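Local coordinates for protein uncharacterized HTH-type transcriptional regulator YurK (Bacillus subtilis, PDB 2IKK) that is an uncharacterized GntR-type regulator, probably a DNA-binding transcription factor, represented here by its C-terminal UTRA domain, at residues H98-K102 / Q103-V107. Numbering follows the deposited sequence.
Sequences HDILK and QQYKV. With SO4 (sulfate ion), chain C.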
ATOM      1  N   HIS A  98     -14.849 -12.768  12.476  1.00 27.70           N
ATOM      2  CA  HIS A  98     -14.637 -13.923  11.597  1.00 29.26           C
ATOM      3  C   HIS A  98     -15.124 -15.195  12.250  1.00 29.33           C
ATOM      4  O   HIS A  98     -15.807 -16.013  11.614  1.00 27.56           O
ATOM      5  CB  HIS A  98     -13.202 -14.012  11.167  1.00 30.39           C
ATOM      6  CG  HIS A  98     -12.902 -13.112  10.017  1.00 33.08           C
ATOM      7  ND1 HIS A  98     -12.773 -11.747  10.169  1.00 40.53           N
ATOM      8  CD2 HIS A  98     -12.770 -13.356   8.697  1.00 39.78           C
ATOM      9  CE1 HIS A  98     -12.560 -11.190   8.991  1.00 41.73           C
ATOM     10  NE2 HIS A  98     -12.579 -12.141   8.073  1.00 38.39           N
ATOM     11  N   ASP A  99     -14.890 -15.305  13.557  1.00 28.87           N
ATOM     12  CA  ASP A  99     -15.489 -16.398  14.350  1.00 29.85           C
ATOM     13  C   ASP A  99     -17.022 -16.459  14.336  1.00 29.15           C
ATOM     14  O   ASP A  99     -17.595 -17.547  14.207  1.00 30.35           O
ATOM     15  CB  ASP A  99     -14.991 -16.284  15.794  1.00 31.15           C
ATOM     16  CG  ASP A  99     -13.664 -16.950  15.996  1.00 36.10           C
ATOM     17  OD1 ASP A  99     -13.069 -17.444  14.990  1.00 36.88           O
ATOM     18  OD2 ASP A  99     -13.223 -16.986  17.172  1.00 40.99           O
ATOM     19  N   ILE A 100     -17.677 -15.288  14.416  1.00 26.74           N
ATOM     20  CA  ILE A 100     -19.143 -15.177  14.392  1.00 26.17           C
ATOM     21  C   ILE A 100     -19.614 -15.625  13.019  1.00 25.96           C
ATOM     22  O   ILE A 100     -20.482 -16.464  12.905  1.00 27.00           O
ATOM     23  CB  ILE A 100     -19.606 -13.701  14.684  1.00 25.12           C
ATOM     24  CG1 ILE A 100     -19.325 -13.371  16.156  1.00 25.02           C
ATOM     25  CG2 ILE A 100     -21.073 -13.452  14.348  1.00 23.60           C
ATOM     26  CD1 ILE A 100     -19.757 -14.486  17.206  1.00 25.13           C
ATOM     27  N   LEU A 101     -19.004 -15.123  11.969  1.00 25.33           N
ATOM     28  CA  LEU A 101     -19.432 -15.511  10.632  1.00 25.76           C
ATOM     29  C   LEU A 101     -19.324 -17.018  10.439  1.00 26.12           C
ATOM     30  O   LEU A 101     -20.245 -17.652   9.936  1.00 27.46           O
ATOM     31  CB  LEU A 101     -18.570 -14.814   9.557  1.00 26.19           C
ATOM     32  CG  LEU A 101     -18.873 -13.297   9.386  1.00 29.58           C
ATOM     33  CD1 LEU A 101     -17.703 -12.640   8.571  1.00 33.66           C
ATOM     34  CD2 LEU A 101     -20.161 -13.033   8.733  1.00 27.17           C
ATOM     35  N   LYS A 102     -18.202 -17.580  10.843  1.00 28.08           N
ATOM     36  CA  LYS A 102     -17.963 -19.018  10.766  1.00 28.77           C
ATOM     37  C   LYS A 102     -18.917 -19.871  11.603  1.00 30.49           C
ATOM     38  O   LYS A 102     -19.608 -20.778  11.059  1.00 29.81           O
ATOM     39  CB  LYS A 102     -16.525 -19.311  11.085  1.00 29.79           C
ATOM     40  CG  LYS A 102     -16.166 -20.768  10.824  1.00 32.67           C
ATOM     41  CD  LYS A 102     -14.772 -20.846  10.359  1.00 38.27           C
ATOM     42  CE  LYS A 102     -14.354 -22.298  10.233  1.00 40.50           C
ATOM     43  NZ  LYS A 102     -12.898 -22.381  10.545  1.00 46.56           N
ATOM     44  N   GLN A 103     -18.991 -19.597  12.911  1.00 28.99           N
ATOM     45  CA  GLN A 103     -19.888 -20.433  13.751  1.00 31.18           C
ATOM     46  C   GLN A 103     -21.388 -20.150  13.603  1.00 30.40           C
ATOM     47  O   GLN A 103     -22.224 -21.075  13.609  1.00 29.85           O
ATOM     48  CB  GLN A 103     -19.425 -20.429  15.240  1.00 30.90           C
ATOM     49  CG  GLN A 103     -18.691 -21.692  15.748  1.00 35.42           C
ATOM     50  CD  GLN A 103     -17.903 -22.481  14.666  1.00 41.16           C
ATOM     51  OE1 GLN A 103     -18.301 -23.592  14.257  1.00 44.88           O
ATOM     52  NE2 GLN A 103     -16.813 -21.906  14.197  1.00 38.18           N
ATOM     53  N   GLN A 104     -21.774 -18.888  13.449  1.00 28.14           N
ATOM     54  CA  GLN A 104     -23.178 -18.577  13.444  1.00 29.46           C
ATOM     55  C   GLN A 104     -23.765 -18.744  12.050  1.00 30.52           C
ATOM     56  O   GLN A 104     -24.943 -19.137  11.917  1.00 30.94           O
ATOM     57  CB  GLN A 104     -23.452 -17.148  13.952  1.00 28.49           C
ATOM     58  CG  GLN A 104     -23.151 -16.981  15.475  1.00 30.77           C
ATOM     59  CD  GLN A 104     -23.881 -18.009  16.363  1.00 34.85           C
ATOM     60  OE1 GLN A 104     -23.287 -18.584  17.260  1.00 37.88           O
ATOM     61  NE2 GLN A 104     -25.162 -18.178  16.135  1.00 36.10           N
ATOM     62  N   TYR A 105     -22.971 -18.409  11.027  1.00 28.87           N
ATOM     63  CA  TYR A 105     -23.502 -18.387   9.668  1.00 28.79           C
ATOM     64  C   TYR A 105     -22.885 -19.386   8.681  1.00 29.50           C
ATOM     65  O   TYR A 105     -23.314 -19.439   7.520  1.00 29.37           O
ATOM     66  CB  TYR A 105     -23.427 -16.955   9.113  1.00 27.60           C
ATOM     67  CG  TYR A 105     -24.146 -15.987  10.001  1.00 27.60           C
ATOM     68  CD1 TYR A 105     -23.433 -15.224  10.940  1.00 25.75           C
ATOM     69  CD2 TYR A 105     -25.534 -15.828   9.923  1.00 25.53           C
ATOM     70  CE1 TYR A 105     -24.079 -14.370  11.792  1.00 26.79           C
ATOM     71  CE2 TYR A 105     -26.180 -14.976  10.758  1.00 23.54           C
ATOM     72  CZ  TYR A 105     -25.440 -14.206  11.662  1.00 23.68           C
ATOM     73  OH  TYR A 105     -26.123 -13.378  12.501  1.00 27.41           O
ATOM     74  N   LYS A 106     -21.923 -20.188   9.146  1.00 29.48           N
ATOM     75  CA  LYS A 106     -21.146 -21.123   8.312  1.00 30.78           C
ATOM     76  C   LYS A 106     -20.502 -20.406   7.085  1.00 32.09           C
ATOM     77  O   LYS A 106     -20.382 -20.959   6.000  1.00 31.70           O
ATOM     78  CB  LYS A 106     -22.048 -22.294   7.871  1.00 32.25           C
ATOM     79  CG  LYS A 106     -22.784 -22.950   9.062  1.00 35.37           C
ATOM     80  CD  LYS A 106     -21.824 -23.241  10.199  1.00 43.73           C
ATOM     81  CE  LYS A 106     -22.563 -23.899  11.374  1.00 45.00           C
ATOM     82  NZ  LYS A 106     -21.692 -23.844  12.561  1.00 46.93           N
ATOM     83  N   VAL A 107     -20.049 -19.178   7.292  1.00 30.63           N
ATOM     84  CA  VAL A 107     -19.415 -18.442   6.217  1.00 30.63           C
ATOM     85  C   VAL A 107     -17.951 -18.197   6.540  1.00 30.45           C
ATOM     86  O   VAL A 107     -17.571 -17.770   7.661  1.00 29.97           O
ATOM     87  CB  VAL A 107     -20.211 -17.093   5.913  1.00 29.73           C
ATOM     88  CG1 VAL A 107     -19.398 -16.112   5.061  1.00 30.81           C
ATOM     89  CG2 VAL A 107     -21.593 -17.399   5.236  1.00 33.53           C
TER
HETATM   90  S   SO4 C 243     -12.104  -9.844  13.559  1.00 39.68           S
HETATM   91  O1  SO4 C 243     -13.201  -9.308  14.363  1.00 36.42           O
HETATM   92  O2  SO4 C 243     -11.022 -10.334  14.419  1.00 42.58           O
HETATM   93  O3  SO4 C 243     -11.621  -8.821  12.668  1.00 42.99           O
HETATM   94  O4  SO4 C 243     -12.534 -11.033  12.776  1.00 41.26           O
HETATM   95  O   HOH W   1     -15.488 -16.631   9.050  1.00 31.20           O
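The Tyr105 ring has Leu101 CA at its edge, while Ile100 O approaches it obliquely. Beside the ring runs the Ile100 side chain, pointing the same way, and its CG2 branch lies 4.1 Å from Tyr105 CE1. Tyr105 CG sits anti to its own carbonyl carbon (chi1 -56°), which brings the ring back along the preceding turn. The second flat group, the His98 ring, meets a sulfate in plane at its edge: SO4 O4 accepts from His98 ND1 at 2.7 Å and from the backbone His98 N at 2.9 Å. The same ring also meets that of Tyr153, roughly at right angles. Two bonds from one residue thus hold this oxygen near the start of helix 97-105, and Arg63 and Met97 N also bind the ion, which probably came from the crystallisation liquor.

At the other end the helix closes around Leu101 O. Tyr105 N reaches it at 3.0 Å and Val107 N at 3.1 Å, from opposite faces of the carbonyl plane, each standing well above it rather than on a lone pair. The bond from Val107 N is nearly straight (172° at the hydrogen). Lys106, with a positive phi of 53°, turns the chain back between these donors, and its N-H gives Lys102 O only a weak bond. Its side chain, bent at chi2, returns to the last turn, where Lys106 NZ donates to Gln103 O at 3.0 Å. A water donates to both His98 O (2.7 Å) and Val107 O (2.8 Å), tying the first turn to the departing chain.

Within the UTRA domain, helix 97-105 leads into strand 111-120, an outermost strand, within this chain, of the antiparallel sheet. Leu101 packs on Tyr153 and Val107 on Ile152 of strand 150-160, whereas Tyr105 meets Phe84 edge-to-face and its OH bonds to Pro85 O, joining the helix to the loop after strand 71-80.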